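Local structure of intracellular exo-alpha-(1->5)-L-arabinofuranosidase (Bifidobacterium longum, 2Y2W) at residues Pro55-Pro60 with Arg401-Ser406; Gly218-Gly223 with Ala258-Phe263; Val270-Tyr275 with Arg325-Gly330; Ser299-Leu304 with Arg486-Pro491; Leu375-Tyr380 with Leu410-Ala415. The protein hydrolyses terminal non-reducing alpha-L-arabinofuranoside residues, cleaving alpha-(1->5) bonds in plant cell-wall arabinans and also acting on arabinoxylan. One frame throughout, in Å; residues are numbered along the deposited sequence.

Contact 1. Residues Pro55-Pro60 with Arg401-Ser406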
# COMPACT_ATOMS: atom_id res chain seq x y z
N PRO D 55 -32.53 -2.12 -34.84
CA PRO D 55 -31.56 -1.08 -34.51
C PRO D 55 -30.35 -1.61 -33.75
O PRO D 55 -30.32 -2.78 -33.37
CB PRO D 55 -32.36 -0.12 -33.61
CG PRO D 55 -33.66 -0.84 -33.27
CD PRO D 55 -33.56 -2.24 -33.79
N VAL D 56 -29.37 -0.74 -33.54
CA VAL D 56 -28.22 -1.04 -32.71
C VAL D 56 -28.66 -1.06 -31.24
O VAL D 56 -28.50 -2.07 -30.54
CB VAL D 56 -27.06 -0.03 -32.92
CG1 VAL D 56 -25.84 -0.41 -32.09
CG2 VAL D 56 -26.69 0.07 -34.40
N ALA D 57 -29.24 0.06 -30.79
CA ALA D 57 -29.68 0.25 -29.41
C ALA D 57 -30.42 1.57 -29.25
O ALA D 57 -30.40 2.41 -30.14
CB ALA D 57 -28.49 0.22 -28.46
N ASP D 58 -31.08 1.74 -28.10
CA ASP D 58 -31.58 3.05 -27.69
C ASP D 58 -30.38 3.91 -27.32
O ASP D 58 -29.47 3.46 -26.62
CB ASP D 58 -32.53 2.92 -26.49
CG ASP D 58 -31.85 2.35 -25.25
OD1 ASP D 58 -31.20 1.28 -25.35
OD2 ASP D 58 -31.97 2.97 -24.17
N VAL D 59 -30.37 5.15 -27.80
CA VAL D 59 -29.23 6.04 -27.57
C VAL D 59 -29.14 6.48 -26.10
O VAL D 59 -30.08 7.11 -25.58
CB VAL D 59 -29.21 7.26 -28.54
CG1 VAL D 59 -30.56 7.97 -28.57
CG2 VAL D 59 -28.08 8.23 -28.17
N PRO D 60 -28.03 6.14 -25.42
CA PRO D 60 -27.82 6.57 -24.04
C PRO D 60 -27.51 8.06 -23.97
O PRO D 60 -26.72 8.56 -24.77
CB PRO D 60 -26.61 5.74 -23.59
CG PRO D 60 -25.88 5.42 -24.84
CD PRO D 60 -26.90 5.33 -25.93
N ARG D 401 -22.94 -1.14 -26.77
CA ARG D 401 -21.94 -1.56 -25.80
C ARG D 401 -21.24 -0.35 -25.17
O ARG D 401 -20.77 -0.43 -24.04
CB ARG D 401 -20.92 -2.50 -26.45
CG ARG D 401 -20.15 -3.37 -25.47
CD ARG D 401 -21.06 -4.37 -24.77
NE ARG D 401 -20.38 -5.06 -23.67
CZ ARG D 401 -19.61 -6.14 -23.82
NH1 ARG D 401 -19.42 -6.67 -25.02
NH2 ARG D 401 -19.04 -6.69 -22.76
N VAL D 402 -21.18 0.74 -25.92
CA VAL D 402 -20.67 2.01 -25.40
C VAL D 402 -21.84 2.84 -24.89
O VAL D 402 -22.50 3.55 -25.65
CB VAL D 402 -19.84 2.79 -26.45
CG1 VAL D 402 -19.32 4.10 -25.87
CG2 VAL D 402 -18.69 1.94 -26.97
N ARG D 403 -22.11 2.73 -23.59
CA ARG D 403 -23.25 3.41 -22.98
C ARG D 403 -22.86 4.75 -22.35
O ARG D 403 -23.71 5.46 -21.80
CB ARG D 403 -23.94 2.50 -21.96
CG ARG D 403 -24.42 1.16 -22.53
CD ARG D 403 -25.51 1.31 -23.59
NE ARG D 403 -26.68 2.05 -23.11
CZ ARG D 403 -27.77 2.29 -23.83
NH1 ARG D 403 -27.86 1.85 -25.08
NH2 ARG D 403 -28.77 2.97 -23.30
N SER D 404 -21.58 5.10 -22.44
CA SER D 404 -21.08 6.38 -21.94
C SER D 404 -19.86 6.84 -22.72
O SER D 404 -19.01 6.03 -23.10
CB SER D 404 -20.74 6.30 -20.45
OG SER D 404 -20.39 7.57 -19.95
N ALA D 405 -19.78 8.15 -22.95
CA ALA D 405 -18.62 8.77 -23.58
C ALA D 405 -18.41 10.18 -23.05
O ALA D 405 -19.36 10.95 -22.91
CB ALA D 405 -18.77 8.77 -25.10
N SER D 406 -17.16 10.52 -22.75
CA SER D 406 -16.82 11.85 -22.26
C SER D 406 -15.77 12.49 -23.15
O SER D 406 -14.63 12.03 -23.21
CB SER D 406 -16.31 11.79 -20.81
OG SER D 406 -17.15 11.00 -20.00
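Arg-403 reaches out from strand 402-408, the eighth strand of the (beta/alpha)8 barrel, and meets Asp-58 and Pro-60 on the segment that leads from the accessory beta domain into the first barrel strand. Its NH1 donates to the backbone O of Asp-58 at 2.7 Å, the oxygen being met nearly along its C=O axis although it lies 27° out of the guanidinium plane. The Asp-58 carboxylate adds a salt bridge, OD2 to NH2 of Arg-403 at 3.3 Å, with weak hydrogen bonding and the two planes turned 32° apart. Pro-60 covers one guanidinium face, its CB standing 3.3 Å above the plane toward the rim, while Ala-57 CB lies at the edge. The arginine chain is bent at chi2 (-64°, placing CD) and again at chi3; it crosses Pro-60 at about a right angle. An alanine here would probably leave the Asp-58 carboxylate without its charge partner and uncover the Pro-60 ring. Farther out, NH1 also donates to Cys-399 O, and backbone hydrogen bonds of Val-56 and Ala-57 with Ala-445 tie this segment to strand 444-456. On the strand side, Pro-60 CB lies 3.4 Å from the backbone O of Arg-403.

Contact 2. Residues Gly218-Gly223 with Ala258-Phe263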
# COMPACT_ATOMS: atom_id res chain seq x y z
N GLY D 218 -0.74 3.93 -17.69
CA GLY D 218 0.22 4.87 -18.26
C GLY D 218 1.40 5.11 -17.33
O GLY D 218 1.20 5.44 -16.16
N PRO D 219 2.63 4.95 -17.84
CA PRO D 219 3.85 5.19 -17.05
C PRO D 219 4.10 6.67 -16.72
O PRO D 219 5.05 6.99 -16.00
CB PRO D 219 4.97 4.64 -17.94
CG PRO D 219 4.29 3.73 -18.91
CD PRO D 219 2.95 4.36 -19.15
N TRP D 220 3.25 7.56 -17.24
CA TRP D 220 3.29 8.98 -16.89
C TRP D 220 2.45 9.29 -15.64
O TRP D 220 2.53 10.38 -15.08
CB TRP D 220 2.78 9.82 -18.07
CG TRP D 220 1.40 9.45 -18.50
CD1 TRP D 220 0.22 9.94 -18.00
CD2 TRP D 220 1.04 8.50 -19.51
NE1 TRP D 220 -0.85 9.35 -18.64
CE2 TRP D 220 -0.37 8.46 -19.57
CE3 TRP D 220 1.78 7.66 -20.36
CZ2 TRP D 220 -1.07 7.63 -20.45
CZ3 TRP D 220 1.09 6.84 -21.24
CH2 TRP D 220 -0.32 6.83 -21.28
N GLN D 221 1.64 8.31 -15.23
CA GLN D 221 0.69 8.48 -14.13
C GLN D 221 1.36 8.31 -12.77
O GLN D 221 2.15 7.38 -12.57
CB GLN D 221 -0.46 7.49 -14.27
CG GLN D 221 -1.74 7.89 -13.55
CD GLN D 221 -2.47 9.05 -14.22
OE1 GLN D 221 -3.19 9.80 -13.56
NE2 GLN D 221 -2.28 9.20 -15.53
N VAL D 222 1.04 9.20 -11.84
CA VAL D 222 1.57 9.13 -10.49
C VAL D 222 1.04 7.87 -9.82
O VAL D 222 -0.17 7.66 -9.72
CB VAL D 222 1.21 10.40 -9.66
CG1 VAL D 222 1.75 10.29 -8.24
CG2 VAL D 222 1.77 11.64 -10.34
N GLY D 223 1.97 7.01 -9.39
CA GLY D 223 1.63 5.74 -8.77
C GLY D 223 1.07 4.74 -9.75
O GLY D 223 0.13 4.01 -9.43
N ALA D 258 -4.98 2.73 -27.80
CA ALA D 258 -4.84 1.48 -28.55
C ALA D 258 -3.38 1.09 -28.76
O ALA D 258 -3.06 -0.08 -28.97
CB ALA D 258 -5.56 1.59 -29.88
N TYR D 259 -2.50 2.09 -28.70
CA TYR D 259 -1.06 1.91 -28.89
C TYR D 259 -0.40 1.17 -27.73
O TYR D 259 0.66 0.57 -27.89
CB TYR D 259 -0.37 3.26 -29.11
CG TYR D 259 -0.64 4.29 -28.03
CD1 TYR D 259 0.12 4.32 -26.86
CD2 TYR D 259 -1.66 5.24 -28.18
CE1 TYR D 259 -0.13 5.26 -25.86
CE2 TYR D 259 -1.92 6.18 -27.19
CZ TYR D 259 -1.15 6.19 -26.03
OH TYR D 259 -1.39 7.12 -25.05
N MET D 260 -1.04 1.22 -26.56
CA MET D 260 -0.51 0.67 -25.31
C MET D 260 -0.04 -0.79 -25.45
O MET D 260 -0.75 -1.61 -26.05
CB MET D 260 -1.54 0.78 -24.19
CG MET D 260 -1.72 2.19 -23.62
SD MET D 260 -0.22 2.90 -22.90
CE MET D 260 0.07 1.83 -21.49
N PRO D 261 1.15 -1.10 -24.91
CA PRO D 261 1.68 -2.47 -24.98
C PRO D 261 0.85 -3.46 -24.17
O PRO D 261 0.91 -4.67 -24.40
CB PRO D 261 3.09 -2.33 -24.38
CG PRO D 261 3.03 -1.11 -23.53
CD PRO D 261 2.08 -0.18 -24.23
N THR D 262 0.07 -2.93 -23.23
CA THR D 262 -0.78 -3.74 -22.35
C THR D 262 -2.24 -3.79 -22.84
O THR D 262 -3.12 -4.31 -22.14
CB THR D 262 -0.69 -3.24 -20.88
OG1 THR D 262 -1.37 -4.16 -20.02
CG2 THR D 262 -1.29 -1.84 -20.72
N PHE D 263 -2.48 -3.27 -24.05
CA PHE D 263 -3.83 -3.22 -24.64
C PHE D 263 -4.47 -4.60 -24.75
O PHE D 263 -3.82 -5.57 -25.16
CB PHE D 263 -3.78 -2.55 -26.01
CG PHE D 263 -5.13 -2.27 -26.61
CD1 PHE D 263 -6.03 -1.41 -25.99
CD2 PHE D 263 -5.50 -2.86 -27.82
CE1 PHE D 263 -7.28 -1.15 -26.55
CE2 PHE D 263 -6.75 -2.61 -28.39
CZ PHE D 263 -7.64 -1.75 -27.75
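The backbones of Gly-218 to Gly-223 and Ala-258 to Phe-263 stay well apart, with Gly-218 CA and Met-260 CA 8.2 Å from each other, and each makes a type I beta turn, from Gly-218 to Gln-221 and from Met-260 to Phe-263. Side chains therefore bridge the gap. Trp-220 and Tyr-259 reach toward each other tip to tip, CH2 of the indole lying 3.9 Å from the phenolic OH. In both residues CG sits between the backbone N and the carbonyl carbon (chi1 57° for Trp-220). Met-260 comes in beside this pair: its SD is 4.3 Å from Trp-220 CH2 and 5.4 Å from the centroid of the six-membered ring, an oblique Met-aromatic contact. Its methyl CE continues to Pro-219 CD at 4.5 Å, a loose apolar touch. Within its own turn, Gly-218 CA packs 3.5 Å above one face of the indole, toward the rim, where a side chain on that residue would collide with Trp-220 CZ2. The indole NE1 makes a weak hydrogen bond to Glu-215, the probable acid/base, and Gln-221 NE2 bonds Asn-114, which probably binds the arabinofuranose. The two segments lie in the loops that follow barrel strands 209-212 and 249-252, an arrangement typical of the active-site rim of a (beta/alpha)8 glycosidase.

Contact 3. Residues Val270-Tyr275 with Arg325-Gly330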
# COMPACT_ATOMS: atom_id res chain seq x y z
N VAL D 270 -7.85 -7.27 -15.40
CA VAL D 270 -8.53 -6.38 -14.46
C VAL D 270 -10.02 -6.73 -14.31
O VAL D 270 -10.51 -6.90 -13.19
CB VAL D 270 -8.33 -4.88 -14.84
CG1 VAL D 270 -9.32 -3.97 -14.12
CG2 VAL D 270 -6.90 -4.46 -14.55
N LEU D 271 -10.71 -6.86 -15.44
CA LEU D 271 -12.15 -7.13 -15.42
C LEU D 271 -12.50 -8.53 -14.92
O LEU D 271 -13.52 -8.70 -14.27
CB LEU D 271 -12.79 -6.86 -16.79
CG LEU D 271 -12.71 -5.43 -17.36
CD1 LEU D 271 -13.29 -5.37 -18.76
CD2 LEU D 271 -13.38 -4.40 -16.45
N THR D 272 -11.65 -9.52 -15.21
CA THR D 272 -11.88 -10.89 -14.76
C THR D 272 -11.96 -10.98 -13.23
O THR D 272 -12.85 -11.64 -12.69
CB THR D 272 -10.81 -11.88 -15.31
OG1 THR D 272 -10.86 -11.90 -16.74
CG2 THR D 272 -11.03 -13.29 -14.78
N LYS D 273 -11.04 -10.30 -12.55
CA LYS D 273 -10.98 -10.34 -11.09
C LYS D 273 -12.08 -9.50 -10.44
O LYS D 273 -12.75 -9.96 -9.52
CB LYS D 273 -9.60 -9.89 -10.59
CG LYS D 273 -9.34 -10.23 -9.13
CD LYS D 273 -7.86 -10.16 -8.80
CE LYS D 273 -7.59 -10.59 -7.37
NZ LYS D 273 -6.13 -10.58 -7.05
N ALA D 274 -12.27 -8.28 -10.93
CA ALA D 274 -13.18 -7.33 -10.29
C ALA D 274 -14.58 -7.31 -10.90
O ALA D 274 -15.38 -6.42 -10.59
CB ALA D 274 -12.57 -5.94 -10.31
N TYR D 275 -14.89 -8.30 -11.73
CA TYR D 275 -16.15 -8.35 -12.49
C TYR D 275 -17.41 -8.00 -11.70
O TYR D 275 -18.15 -7.10 -12.08
CB TYR D 275 -16.32 -9.70 -13.20
CG TYR D 275 -17.71 -9.92 -13.76
CD1 TYR D 275 -18.14 -9.24 -14.90
CD2 TYR D 275 -18.60 -10.80 -13.14
CE1 TYR D 275 -19.42 -9.43 -15.41
CE2 TYR D 275 -19.87 -11.00 -13.64
CZ TYR D 275 -20.28 -10.31 -14.77
OH TYR D 275 -21.55 -10.52 -15.26
N ARG D 325 -16.83 -11.77 -18.24
CA ARG D 325 -18.15 -12.24 -17.83
C ARG D 325 -18.24 -13.77 -17.86
O ARG D 325 -18.67 -14.39 -16.88
CB ARG D 325 -19.25 -11.62 -18.71
CG ARG D 325 -20.66 -12.15 -18.42
CD ARG D 325 -21.70 -11.68 -19.44
NE ARG D 325 -21.27 -11.93 -20.82
CZ ARG D 325 -21.44 -13.08 -21.48
NH1 ARG D 325 -22.02 -14.11 -20.89
NH2 ARG D 325 -21.01 -13.19 -22.73
N GLU D 326 -17.83 -14.37 -18.97
CA GLU D 326 -17.91 -15.83 -19.15
C GLU D 326 -16.91 -16.61 -18.29
O GLU D 326 -17.13 -17.78 -18.00
CB GLU D 326 -17.84 -16.22 -20.63
CG GLU D 326 -16.64 -15.68 -21.40
CD GLU D 326 -16.94 -15.43 -22.89
OE1 GLU D 326 -18.12 -15.45 -23.29
OE2 GLU D 326 -15.97 -15.21 -23.65
N ALA D 327 -15.83 -15.94 -17.88
CA ALA D 327 -14.88 -16.51 -16.92
C ALA D 327 -15.49 -16.58 -15.52
O ALA D 327 -15.11 -17.44 -14.71
CB ALA D 327 -13.59 -15.71 -16.90
N ASN D 328 -16.41 -15.66 -15.23
CA ASN D 328 -17.12 -15.62 -13.95
C ASN D 328 -18.55 -16.16 -14.03
O ASN D 328 -19.34 -15.96 -13.11
CB ASN D 328 -17.15 -14.18 -13.42
CG ASN D 328 -15.81 -13.72 -12.89
OD1 ASN D 328 -15.39 -14.13 -11.81
ND2 ASN D 328 -15.14 -12.86 -13.64
N ASN D 329 -18.87 -16.85 -15.13
CA ASN D 329 -20.23 -17.33 -15.41
C ASN D 329 -21.28 -16.26 -15.11
O ASN D 329 -22.38 -16.57 -14.63
CB ASN D 329 -20.53 -18.62 -14.65
CG ASN D 329 -19.73 -19.81 -15.15
OD1 ASN D 329 -19.62 -20.04 -16.36
ND2 ASN D 329 -19.16 -20.57 -14.23
N GLY D 330 -20.94 -15.01 -15.41
CA GLY D 330 -21.77 -13.87 -15.07
C GLY D 330 -23.00 -13.73 -15.94
O GLY D 330 -23.06 -14.29 -17.04
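One hydrogen bond joins the two segments: Asn-328 ND2 donates to the backbone O of Thr-272 at 2.8 Å, nearly straight at 169°. The carbonyl is met in its plane, on a lone pair, and the acceptor lies close to the amide plane, so both groups are well aligned. The same ND2 has a second acceptor in Ala-324 O. The phenol of Tyr-275 bonds to Lys-332 O, outside the pair. The segments lie at the C-terminal parts of helices 265-274 and 307-327, in the outer layer of the (beta/alpha)8 barrel, and the residues that follow. Aromatic contact centres on Tyr-275, whose CG stands anti to the backbone N (chi1 168°); the ring lies against Arg-325, Asn-328 and Gly-330. Arg-325 CA makes a CH-pi contact over one face, 4.2 Å from the centroid, and the arginine chain runs alongside in the same direction, bringing CG to 3.7 Å from Tyr-275 OH. Asn-328 slides past the ring the opposite way, its amide turned only 9° from the ring plane, with CB 3.7 Å from Tyr-275 CD2. The Gly-330 backbone packs on the phenol, CA 3.4 Å from Tyr-275 OH; a CB there would clash with that oxygen. Apolar contact is slight, a single touch between Thr-272 CG2 and Ala-327 CB at 4.1 Å.

Contact 4. Residues Ser299-Leu304 with Arg486-Pro491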
# COMPACT_ATOMS: atom_id res chain seq x y z
N SER D 299 -0.53 11.92 -43.91
CA SER D 299 -0.87 11.96 -42.49
C SER D 299 -2.29 12.48 -42.27
O SER D 299 -3.00 12.02 -41.37
CB SER D 299 0.13 12.82 -41.73
OG SER D 299 0.09 14.17 -42.18
N MET D 300 -2.69 13.44 -43.11
CA MET D 300 -4.05 13.99 -43.11
C MET D 300 -5.09 12.91 -43.41
O MET D 300 -6.10 12.80 -42.71
CB MET D 300 -4.15 15.16 -44.10
CG MET D 300 -5.57 15.65 -44.41
SD MET D 300 -6.52 16.18 -42.98
CE MET D 300 -5.62 17.64 -42.45
N GLN D 301 -4.84 12.12 -44.45
CA GLN D 301 -5.74 11.04 -44.86
C GLN D 301 -5.85 9.93 -43.80
O GLN D 301 -6.92 9.35 -43.63
CB GLN D 301 -5.33 10.46 -46.22
CG GLN D 301 -6.38 9.56 -46.88
CD GLN D 301 -7.62 10.32 -47.34
OE1 GLN D 301 -7.62 10.93 -48.42
NE2 GLN D 301 -8.67 10.28 -46.54
N ASP D 302 -4.75 9.65 -43.12
CA ASP D 302 -4.75 8.72 -41.99
C ASP D 302 -5.62 9.26 -40.85
O ASP D 302 -6.37 8.52 -40.21
CB ASP D 302 -3.33 8.48 -41.46
CG ASP D 302 -2.43 7.79 -42.48
OD1 ASP D 302 -2.87 7.52 -43.61
OD2 ASP D 302 -1.26 7.51 -42.12
N PHE D 303 -5.51 10.57 -40.62
CA PHE D 303 -6.21 11.25 -39.54
C PHE D 303 -7.73 11.32 -39.77
O PHE D 303 -8.50 11.19 -38.82
CB PHE D 303 -5.62 12.65 -39.35
CG PHE D 303 -6.37 13.51 -38.37
CD1 PHE D 303 -6.59 13.08 -37.06
CD2 PHE D 303 -6.84 14.76 -38.75
CE1 PHE D 303 -7.28 13.88 -36.16
CE2 PHE D 303 -7.53 15.56 -37.86
CZ PHE D 303 -7.75 15.12 -36.56
N LEU D 304 -8.14 11.50 -41.02
CA LEU D 304 -9.56 11.57 -41.35
C LEU D 304 -10.26 10.22 -41.18
O LEU D 304 -11.48 10.16 -40.99
CB LEU D 304 -9.77 12.11 -42.77
CG LEU D 304 -9.42 13.59 -43.00
CD1 LEU D 304 -9.14 13.85 -44.47
CD2 LEU D 304 -10.51 14.52 -42.48
N ARG D 486 -14.79 11.31 -45.80
CA ARG D 486 -13.41 11.13 -45.33
C ARG D 486 -12.33 11.34 -46.40
O ARG D 486 -11.15 11.47 -46.06
CB ARG D 486 -13.24 9.77 -44.65
CG ARG D 486 -13.96 9.65 -43.31
CD ARG D 486 -13.60 8.37 -42.58
NE ARG D 486 -14.37 7.22 -43.04
CZ ARG D 486 -14.34 6.02 -42.47
NH1 ARG D 486 -13.58 5.79 -41.41
NH2 ARG D 486 -15.08 5.04 -42.97
N ASP D 487 -12.74 11.38 -47.66
CA ASP D 487 -11.81 11.65 -48.77
C ASP D 487 -11.27 13.07 -48.66
O ASP D 487 -12.02 14.01 -48.37
CB ASP D 487 -12.52 11.44 -50.12
CG ASP D 487 -11.54 11.31 -51.29
OD1 ASP D 487 -10.65 12.17 -51.45
OD2 ASP D 487 -11.68 10.34 -52.06
N ALA D 488 -9.97 13.22 -48.90
CA ALA D 488 -9.28 14.50 -48.68
C ALA D 488 -9.24 15.43 -49.89
O ALA D 488 -9.01 16.63 -49.74
CB ALA D 488 -7.87 14.25 -48.14
N ASN D 489 -9.45 14.87 -51.09
CA ASN D 489 -9.36 15.65 -52.33
C ASN D 489 -10.37 15.28 -53.43
O ASN D 489 -10.30 15.79 -54.55
CB ASN D 489 -7.92 15.66 -52.88
CG ASN D 489 -7.22 14.32 -52.71
OD1 ASN D 489 -7.71 13.28 -53.16
ND2 ASN D 489 -6.06 14.34 -52.07
N THR D 490 -11.32 14.40 -53.10
CA THR D 490 -12.39 14.03 -54.03
C THR D 490 -13.77 14.17 -53.38
O THR D 490 -14.05 13.51 -52.38
CB THR D 490 -12.20 12.59 -54.56
OG1 THR D 490 -10.88 12.44 -55.10
CG2 THR D 490 -13.23 12.27 -55.65
N PRO D 491 -14.62 15.05 -53.95
CA PRO D 491 -16.00 15.22 -53.49
C PRO D 491 -16.91 14.10 -53.98
O PRO D 491 -16.75 13.62 -55.10
CB PRO D 491 -16.42 16.56 -54.13
CG PRO D 491 -15.16 17.17 -54.67
CD PRO D 491 -14.28 16.01 -55.01
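At the junction of the catalytic barrel and the accessory beta domain, Gln-301 and Leu-304 of helix 297-304 pack against Arg-486 and Ala-488 in the loop between strands 478-485 and 492-497. The carboxamide of Gln-301 meets two backbone groups of that loop. NE2 donates to Arg-486 O at 2.8 Å, with the acceptor nearly in the amide plane but the donor tilted 33° from the carbonyl plane. OE1 accepts a weak bond from Ala-488 N at 3.3 Å, so the amide uses both its ends, which would limit its rotation. The side chain leaves with CG anti to the backbone N and then bends at chi2 (69°), swinging CD round toward the loop. The loop itself is shaped by an Asx turn at Asp-487: OD1 accepts from Asn-489 N at 3.0 Å nearly along the C-O axis, and from Thr-490 N from above the carboxylate plane. Ala-488 CB points toward the helix and touches Leu-304 CD1 at 3.9 Å. The same leucine methyl also lies 3.5 Å from Arg-486 O, the oxygen that also accepts from Gln-301 NE2. The aliphatic part of Arg-486 runs past Leu-304, CD coming 3.2 Å from Leu-304 O. Its guanidinium continues to a salt bridge with Glu-308, at the start of helix 307-327.

Contact 5. Residues Leu375-Tyr380 with Leu410-Ala415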
# COMPACT_ATOMS: atom_id res chain seq x y z
N LEU D 375 -2.35 25.83 -21.21
CA LEU D 375 -1.87 24.49 -21.55
C LEU D 375 -2.89 23.74 -22.40
O LEU D 375 -4.09 23.79 -22.12
CB LEU D 375 -1.59 23.67 -20.28
CG LEU D 375 -0.44 24.07 -19.35
CD1 LEU D 375 -0.56 23.34 -18.02
CD2 LEU D 375 0.93 23.81 -19.98
N LEU D 376 -2.39 23.06 -23.43
CA LEU D 376 -3.21 22.22 -24.31
C LEU D 376 -4.37 22.97 -24.96
O LEU D 376 -5.46 22.42 -25.15
CB LEU D 376 -3.74 21.00 -23.54
CG LEU D 376 -2.89 19.73 -23.41
CD1 LEU D 376 -1.62 19.95 -22.60
CD2 LEU D 376 -3.73 18.62 -22.80
N GLU D 377 -4.14 24.23 -25.32
CA GLU D 377 -5.18 25.06 -25.92
C GLU D 377 -5.18 24.98 -27.44
O GLU D 377 -4.92 25.97 -28.14
CB GLU D 377 -5.08 26.51 -25.43
CG GLU D 377 -5.46 26.71 -23.97
CD GLU D 377 -5.63 28.17 -23.58
OE1 GLU D 377 -5.46 29.06 -24.45
OE2 GLU D 377 -5.94 28.43 -22.40
N ASP D 378 -5.46 23.78 -27.96
CA ASP D 378 -5.46 23.53 -29.39
C ASP D 378 -6.54 24.32 -30.11
O ASP D 378 -7.69 24.38 -29.65
CB ASP D 378 -5.62 22.03 -29.67
CG ASP D 378 -4.36 21.23 -29.35
OD1 ASP D 378 -3.28 21.83 -29.20
OD2 ASP D 378 -4.47 19.99 -29.25
N ILE D 379 -6.16 24.93 -31.23
CA ILE D 379 -7.08 25.72 -32.04
C ILE D 379 -7.51 24.86 -33.22
O ILE D 379 -6.70 24.54 -34.10
CB ILE D 379 -6.43 27.05 -32.52
CG1 ILE D 379 -5.52 27.66 -31.44
CG2 ILE D 379 -7.49 28.06 -32.94
CD1 ILE D 379 -6.26 28.28 -30.24
N TYR D 380 -8.78 24.47 -33.22
CA TYR D 380 -9.27 23.40 -34.10
C TYR D 380 -9.55 23.82 -35.53
O TYR D 380 -10.20 24.84 -35.78
CB TYR D 380 -10.50 22.73 -33.50
CG TYR D 380 -10.21 21.85 -32.30
CD1 TYR D 380 -9.41 20.71 -32.42
CD2 TYR D 380 -10.76 22.14 -31.05
CE1 TYR D 380 -9.14 19.90 -31.33
CE2 TYR D 380 -10.50 21.33 -29.95
CZ TYR D 380 -9.69 20.21 -30.10
OH TYR D 380 -9.44 19.41 -29.02
N LEU D 410 -13.89 20.14 -21.66
CA LEU D 410 -15.05 21.04 -21.81
C LEU D 410 -14.71 22.48 -22.20
O LEU D 410 -15.33 23.03 -23.11
CB LEU D 410 -15.93 21.01 -20.55
CG LEU D 410 -17.30 21.68 -20.65
CD1 LEU D 410 -18.18 21.03 -21.72
CD2 LEU D 410 -18.00 21.67 -19.30
N VAL D 411 -13.75 23.09 -21.51
CA VAL D 411 -13.41 24.50 -21.73
C VAL D 411 -11.90 24.73 -21.82
O VAL D 411 -11.14 24.23 -20.99
CB VAL D 411 -14.04 25.42 -20.64
CG1 VAL D 411 -13.88 26.89 -21.02
CG2 VAL D 411 -15.50 25.09 -20.43
N ASN D 412 -11.49 25.50 -22.83
CA ASN D 412 -10.09 25.93 -23.04
C ASN D 412 -9.09 24.83 -23.40
O ASN D 412 -8.34 24.97 -24.36
CB ASN D 412 -9.58 26.78 -21.87
CG ASN D 412 -10.16 28.18 -21.84
OD1 ASN D 412 -10.61 28.70 -22.86
ND2 ASN D 412 -10.14 28.80 -20.67
N VAL D 413 -9.09 23.77 -22.61
CA VAL D 413 -8.20 22.63 -22.80
C VAL D 413 -8.83 21.68 -23.80
O VAL D 413 -9.90 21.12 -23.54
CB VAL D 413 -7.95 21.90 -21.45
CG1 VAL D 413 -7.06 20.68 -21.65
CG2 VAL D 413 -7.33 22.85 -20.44
N ILE D 414 -8.17 21.50 -24.95
CA ILE D 414 -8.69 20.69 -26.06
C ILE D 414 -10.23 20.70 -26.13
O ILE D 414 -10.88 19.66 -26.02
CB ILE D 414 -8.12 19.24 -26.08
CG1 ILE D 414 -8.07 18.62 -24.67
CG2 ILE D 414 -6.74 19.23 -26.75
CD1 ILE D 414 -7.77 17.13 -24.64
N ALA D 415 -10.79 21.89 -26.33
CA ALA D 415 -12.20 22.13 -26.03
C ALA D 415 -13.01 22.74 -27.18
O ALA D 415 -12.47 23.50 -27.98
CB ALA D 415 -12.31 23.00 -24.81
O HOH W 1 -8.58 23.83 -27.02
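Water 1 is gripped by three backbone groups, donating to Asp-378 O at 2.8 Å and to Asn-412 O while accepting from Ala-415 N, and so bridges two loops on the active-site side of the (beta/alpha)8 barrel. Segment 410-415 follows the last barrel strand, and 375-380 precedes helix 382-397. A direct bond lies beside the water: Ile-414 N donates to Leu-376 O at 2.9 Å, nearly straight at 169°, in a chain bent by the inverse gamma turn centred on Glu-377. Glu-377 and Asn-412 run side by side, Glu-377 CG lying 3.4 Å from the backbone O of Asn-412; OE1 of the glutamate accepts from His-374 ND1 and OE2 forms a salt bridge with Arg-73. Leu-376 CB packs on Val-413 CG1 at 3.8 Å. Tyr-380 has CG anti to its carbonyl carbon (chi1 -72°), and its ring crosses Ile-414 with the edge toward the Ala-415 backbone. Its OH bonds Val-343 O; a phenylalanine in its place would probably leave that carbonyl without this donor and open a small gap beside Ile-414 CB. Asp-378 OD2 accepts from Tyr-345 N, and its side chain lies against Trp-344, placing this contact beside a residue probably important in substrate recognition. Alongside Asp-378, Ile-414 CG2 comes 3.5 Å from OD2.

Along the chain contact 1 opens first, and contacts 2 and 3 nest inside its loop in series; contact 4 crosses contact 1 and encloses contact 5. All five involve the eight-stranded parallel barrel and its connections, while contacts 1 and 4, with centres about 27 Å apart, also reach the mixed beta sheet domain. Contacts 2 and 5, about 23 Å between centres, lie near the probable sugar-binding residues. Contact 3 is remote, its centre about 38 Å from that of contact 5 on the opposite side of the chain's centre, yet helix 307-327 directly follows helix 297-304 of contact 4. Thus contacts 1 and 4 join barrel and beta domain through residues far apart in sequence.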